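Local coordinates for protein putative invasin (Yersinia pseudotuberculosis IP 31758, PDB 5N40) that probably acts as a bacterial adhesin, with immunoglobulin-like domains carrying a C-type lectin-like domain that may contact host cells, at residues M278-P282 and V348-L352; A122-I128 and G182-V188. The protein carries 1 engineered substitution. All blocks are in the same frame, centred on the assembly; numbering follows the deposited sequence.

Contact 1 of 2, residues M278-P282 and V348-L352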
loop_
_atom_site.group_PDB
_atom_site.type_symbol
_atom_site.label_atom_id
_atom_site.label_comp_id
_atom_site.label_asym_id
_atom_site.label_seq_id
_atom_site.Cartn_x
_atom_site.Cartn_y
_atom_site.Cartn_z
ATOM N N MET A 278 28.395 -0.812 34.275
ATOM C CA MET A 278 27.048 -0.523 33.801
ATOM C C MET A 278 26.037 -1.582 34.218
ATOM O O MET A 278 24.890 -1.246 34.539
ATOM C CB MET A 278 27.049 -0.398 32.278
ATOM C CG MET A 278 25.673 -0.216 31.664
ATOM S SD MET A 278 25.760 0.048 29.892
ATOM C CE MET A 278 26.404 -1.529 29.328
ATOM N N CYS A 279 26.423 -2.853 34.203
ATOM C CA CYS A 279 25.470 -3.926 34.467
ATOM C C CYS A 279 26.236 -5.219 34.722
ATOM O O CYS A 279 27.469 -5.270 34.635
ATOM C CB CYS A 279 24.496 -4.083 33.299
ATOM S SG CYS A 279 25.277 -4.607 31.758
ATOM N N THR A 280 25.487 -6.273 35.033
ATOM C CA THR A 280 26.048 -7.614 35.129
ATOM C C THR A 280 26.305 -8.143 33.723
ATOM O O THR A 280 25.387 -8.192 32.896
ATOM C CB THR A 280 25.095 -8.543 35.881
ATOM O OG1 THR A 280 24.850 -8.026 37.194
ATOM C CG2 THR A 280 25.680 -9.948 35.992
ATOM N N VAL A 281 27.543 -8.543 33.453
ATOM C CA VAL A 281 27.911 -9.075 32.143
ATOM C C VAL A 281 27.753 -10.590 32.185
ATOM O O VAL A 281 28.267 -11.234 33.115
ATOM C CB VAL A 281 29.340 -8.658 31.760
ATOM C CG1 VAL A 281 29.731 -9.219 30.403
ATOM C CG2 VAL A 281 29.457 -7.146 31.766
ATOM N N PRO A 282 27.052 -11.208 31.236
ATOM C CA PRO A 282 26.884 -12.664 31.292
ATOM C C PRO A 282 28.204 -13.392 31.079
ATOM O O PRO A 282 29.169 -12.861 30.524
ATOM C CB PRO A 282 25.888 -12.958 30.163
ATOM C CG PRO A 282 26.030 -11.803 29.225
ATOM C CD PRO A 282 26.332 -10.617 30.093
ATOM N N VAL A 348 27.752 -4.945 24.527
ATOM C CA VAL A 348 27.377 -5.455 25.841
ATOM C C VAL A 348 25.891 -5.790 25.837
ATOM O O VAL A 348 25.044 -4.908 25.628
ATOM C CB VAL A 348 27.708 -4.462 26.968
ATOM C CG1 VAL A 348 27.250 -5.005 28.314
ATOM C CG2 VAL A 348 29.200 -4.182 26.998
ATOM N N SER A 349 25.586 -7.066 26.051
ATOM C CA SER A 349 24.248 -7.524 26.398
ATOM C C SER A 349 24.229 -7.777 27.897
ATOM O O SER A 349 24.932 -8.664 28.399
ATOM C CB SER A 349 23.874 -8.784 25.625
ATOM O OG SER A 349 22.634 -9.305 26.083
ATOM N N CYS A 350 23.427 -6.999 28.606
ATOM C CA CYS A 350 23.369 -7.094 30.055
ATOM C C CYS A 350 22.563 -8.319 30.477
ATOM O O CYS A 350 21.591 -8.704 29.817
ATOM C CB CYS A 350 22.755 -5.818 30.632
ATOM S SG CYS A 350 23.790 -4.315 30.386
ATOM N N SER A 351 22.990 -8.943 31.573
ATOM C CA SER A 351 22.260 -10.048 32.175
ATOM C C SER A 351 21.266 -9.480 33.177
ATOM O O SER A 351 21.643 -8.697 34.055
ATOM C CB SER A 351 23.224 -11.026 32.858
ATOM O OG SER A 351 22.541 -12.168 33.342
ATOM N N LEU A 352 19.996 -9.853 33.032
ATOM C CA LEU A 352 18.930 -9.242 33.821
ATOM C C LEU A 352 18.352 -10.200 34.859
ATOM O O LEU A 352 18.909 -11.261 35.151
ATOM C CB LEU A 352 17.807 -8.747 32.903
ATOM C CG LEU A 352 18.225 -7.892 31.704
ATOM C CD1 LEU A 352 16.995 -7.532 30.898
ATOM C CD2 LEU A 352 18.968 -6.643 32.147
ATOM O OXT LEU A 352 17.302 -9.922 35.439
HETATM O O HOH W 1 22.447 -6.322 35.028
#
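The Cys279–Cys350 disulfide makes this a covalent cross-link between the loop that follows helix 272-278 and the C-terminal tail, inside the C-type lectin-like adhesion domain. The two SG atoms are 2.0 Å apart and the bridge turns left-handed, with chi3 -80°. Cys279 leaves helical geometry right after the helix, and its chi1 of 65° places SG between its own N and carbonyl carbon, where it meets the sulfur of Cys350. On one flank Met278 bends at its thioether, and CE comes tip to tip with Val348 CG1 at 3.7 Å; the same methyl lies 4.0 Å from Cys350 SG. On the other flank the backbones are tied by Ser351 N to Thr280 O, 2.8 Å and almost straight at 175°. A water adds a second tie, taking the N-H of Thr280 and donating to Ser351 O. Farther along, Pro282 packs its ring edge, CG and CD, against the carbonyl oxygen of Ser349. The tail itself runs beside strand 242-245, with backbone hydrogen bonds between Cys350 and Lys245 and between Leu352 and Thr243, and Ser349 OG bonded to Lys245 O; Val281 meanwhile turns back onto Ala275 and Val276 of helix 272-278.

Contact 2 of 2, residues A122-I128 and G182-V188; sequences AISLTVI and GQLTVSV
The carboxamide of Gln183 and the aliphatic chain behind it lie on the same face of the sheet as Ile128 and Thr126. Gln183 CG lies alongside Ile128 CG1, 4.0 Å away, and OE1 of Gln183 ends 4.0 Å from Thr126 CG2. Next along this face come Thr126 and Thr185, a non-hydrogen-bonded backbone pair whose hydroxyls bond to each other instead, OG1 to OG1 at 2.7 Å. Both have OG1 anti to the carbonyl carbon (chi1 -61° and -64°), which turns the two oxygens together, while Thr185 CG2 turns to Ser124 OG, 3.4 Å away. The opposite face is apolar: Ile123, Leu125, Val127, Leu184, Val186 and Val188. Here Leu125 and Val188 meet at a slant, CB to CG2 at 3.9 Å. Strands 123-131 and 183-189 run antiparallel in one sheet of an immunoglobulin-like β-sandwich, where they probably correspond to strands B and E. The apolar face turns inward, Leu125 and Val127 onto Phe145 of strand 142-151, and Ile123 and Val188 onto Phe216 of strand 209-217. Six backbone bonds, paired at Ile123–Val188, Leu125–Val186 and Val127–Leu184, hold the register; the straightest runs from Leu125 N to Val186 O at 3.0 Å. At the other edge of strand 123-131, the backbones of Thr126 and Ile128 hydrogen-bond to those of Leu111 and Thr109 in strand 106-112.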
loop_
_atom_site.group_PDB
_atom_site.type_symbol
_atom_site.label_atom_id
_atom_site.label_comp_id
_atom_site.label_asym_id
_atom_site.label_seq_id
_atom_site.Cartn_x
_atom_site.Cartn_y
_atom_site.Cartn_z
ATOM N N ALA A 122 0.832 -8.294 7.284
ATOM C CA ALA A 122 0.094 -7.571 6.255
ATOM C C ALA A 122 -0.859 -6.584 6.907
ATOM O O ALA A 122 -1.574 -6.935 7.852
ATOM C CB ALA A 122 -0.686 -8.528 5.350
ATOM N N ILE A 123 -0.867 -5.361 6.395
ATOM C CA ILE A 123 -1.819 -4.340 6.814
ATOM C C ILE A 123 -3.025 -4.395 5.885
ATOM O O ILE A 123 -2.879 -4.466 4.656
ATOM C CB ILE A 123 -1.170 -2.945 6.803
ATOM C CG1 ILE A 123 -0.172 -2.820 7.950
ATOM C CG2 ILE A 123 -2.230 -1.837 6.931
ATOM C CD1 ILE A 123 0.703 -1.573 7.882
ATOM N N SER A 124 -4.217 -4.365 6.471
ATOM C CA SER A 124 -5.456 -4.329 5.707
ATOM C C SER A 124 -5.828 -2.872 5.459
ATOM O O SER A 124 -6.066 -2.120 6.407
ATOM C CB SER A 124 -6.575 -5.053 6.452
ATOM O OG SER A 124 -7.746 -5.131 5.654
ATOM N N LEU A 125 -5.864 -2.479 4.192
ATOM C CA LEU A 125 -6.118 -1.103 3.790
ATOM C C LEU A 125 -7.439 -1.067 3.042
ATOM O O LEU A 125 -7.613 -1.792 2.055
ATOM C CB LEU A 125 -4.977 -0.575 2.913
ATOM C CG LEU A 125 -4.961 0.902 2.498
ATOM C CD1 LEU A 125 -3.549 1.296 2.105
ATOM C CD2 LEU A 125 -5.922 1.196 1.357
ATOM N N THR A 126 -8.371 -0.239 3.517
ATOM C CA THR A 126 -9.687 -0.094 2.905
ATOM C C THR A 126 -9.885 1.328 2.392
ATOM O O THR A 126 -9.713 2.295 3.141
ATOM C CB THR A 126 -10.796 -0.441 3.903
ATOM O OG1 THR A 126 -10.650 -1.799 4.335
ATOM C CG2 THR A 126 -12.168 -0.250 3.277
ATOM N N VAL A 127 -10.254 1.440 1.120
ATOM C CA VAL A 127 -10.692 2.697 0.514
ATOM C C VAL A 127 -12.209 2.689 0.466
ATOM O O VAL A 127 -12.810 1.728 -0.030
ATOM C CB VAL A 127 -10.112 2.873 -0.905
ATOM C CG1 VAL A 127 -10.502 4.244 -1.473
ATOM C CG2 VAL A 127 -8.605 2.681 -0.918
ATOM N N ILE A 128 -12.831 3.758 0.961
ATOM C CA ILE A 128 -14.276 3.935 0.881
ATOM C C ILE A 128 -14.530 5.158 0.015
ATOM O O ILE A 128 -14.014 6.245 0.307
ATOM C CB ILE A 128 -14.923 4.121 2.261
ATOM C CG1 ILE A 128 -14.533 2.981 3.201
ATOM C CG2 ILE A 128 -16.450 4.238 2.111
ATOM C CD1 ILE A 128 -14.978 3.193 4.628
ATOM N N GLY A 182 -19.127 0.495 -2.027
ATOM C CA GLY A 182 -18.173 1.564 -2.223
ATOM C C GLY A 182 -16.823 1.332 -1.584
ATOM O O GLY A 182 -16.058 2.289 -1.415
ATOM N N GLN A 183 -16.495 0.090 -1.237
ATOM C CA GLN A 183 -15.262 -0.222 -0.528
ATOM C C GLN A 183 -14.326 -1.069 -1.382
ATOM O O GLN A 183 -14.763 -1.915 -2.169
ATOM C CB GLN A 183 -15.561 -0.952 0.786
ATOM C CG GLN A 183 -16.467 -0.188 1.722
ATOM C CD GLN A 183 -16.543 -0.834 3.094
ATOM O OE1 GLN A 183 -15.816 -1.785 3.381
ATOM N NE2 GLN A 183 -17.428 -0.324 3.945
ATOM N N LEU A 184 -13.032 -0.817 -1.227
ATOM C CA LEU A 184 -11.975 -1.641 -1.806
ATOM C C LEU A 184 -10.982 -1.942 -0.696
ATOM O O LEU A 184 -10.381 -1.015 -0.145
ATOM C CB LEU A 184 -11.285 -0.919 -2.968
ATOM C CG LEU A 184 -9.976 -1.528 -3.480
ATOM C CD1 LEU A 184 -10.213 -2.921 -4.023
ATOM C CD2 LEU A 184 -9.342 -0.633 -4.539
ATOM N N THR A 185 -10.806 -3.222 -0.371
ATOM C CA THR A 185 -9.864 -3.631 0.668
ATOM C C THR A 185 -8.748 -4.458 0.045
ATOM O O THR A 185 -9.008 -5.397 -0.718
ATOM C CB THR A 185 -10.557 -4.421 1.781
ATOM O OG1 THR A 185 -11.505 -3.579 2.453
ATOM C CG2 THR A 185 -9.544 -4.920 2.811
ATOM N N VAL A 186 -7.503 -4.108 0.382
ATOM C CA VAL A 186 -6.328 -4.764 -0.171
ATOM C C VAL A 186 -5.366 -5.101 0.961
ATOM O O VAL A 186 -5.420 -4.530 2.054
ATOM C CB VAL A 186 -5.621 -3.895 -1.234
ATOM C CG1 VAL A 186 -6.581 -3.572 -2.374
ATOM C CG2 VAL A 186 -5.073 -2.613 -0.619
ATOM N N SER A 187 -4.472 -6.042 0.669
ATOM C CA SER A 187 -3.466 -6.510 1.612
ATOM C C SER A 187 -2.122 -5.884 1.263
ATOM O O SER A 187 -1.623 -6.057 0.143
ATOM C CB SER A 187 -3.379 -8.034 1.580
ATOM O OG SER A 187 -2.463 -8.499 2.549
ATOM N N VAL A 188 -1.538 -5.165 2.221
ATOM C CA VAL A 188 -0.294 -4.426 2.024
ATOM C C VAL A 188 0.821 -5.115 2.800
ATOM O O VAL A 188 0.671 -5.388 3.996
ATOM C CB VAL A 188 -0.427 -2.965 2.479
ATOM C CG1 VAL A 188 0.829 -2.181 2.111
ATOM C CG2 VAL A 188 -1.664 -2.326 1.867
#

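In the fold
The two contacts belong to different domains of an elongated single chain and follow one another in sequence: both segments of contact 2 precede those of contact 1. Their centres are 45 Å apart and their nearest atoms about 29 Å, so the two do not touch. The centre of contact 2 is about 9 Å from the centre of the chain, in the middle immunoglobulin-like domain, whereas that of contact 1 is about 41 Å out, in the C-terminal lectin-like domain. Each closes a different kind of chain excursion: 53 residues, none helical, between segments 122-128 and 182-188, against 65 residues between segments 278-282 and 348-352, 18 of them helical and 14 in strands.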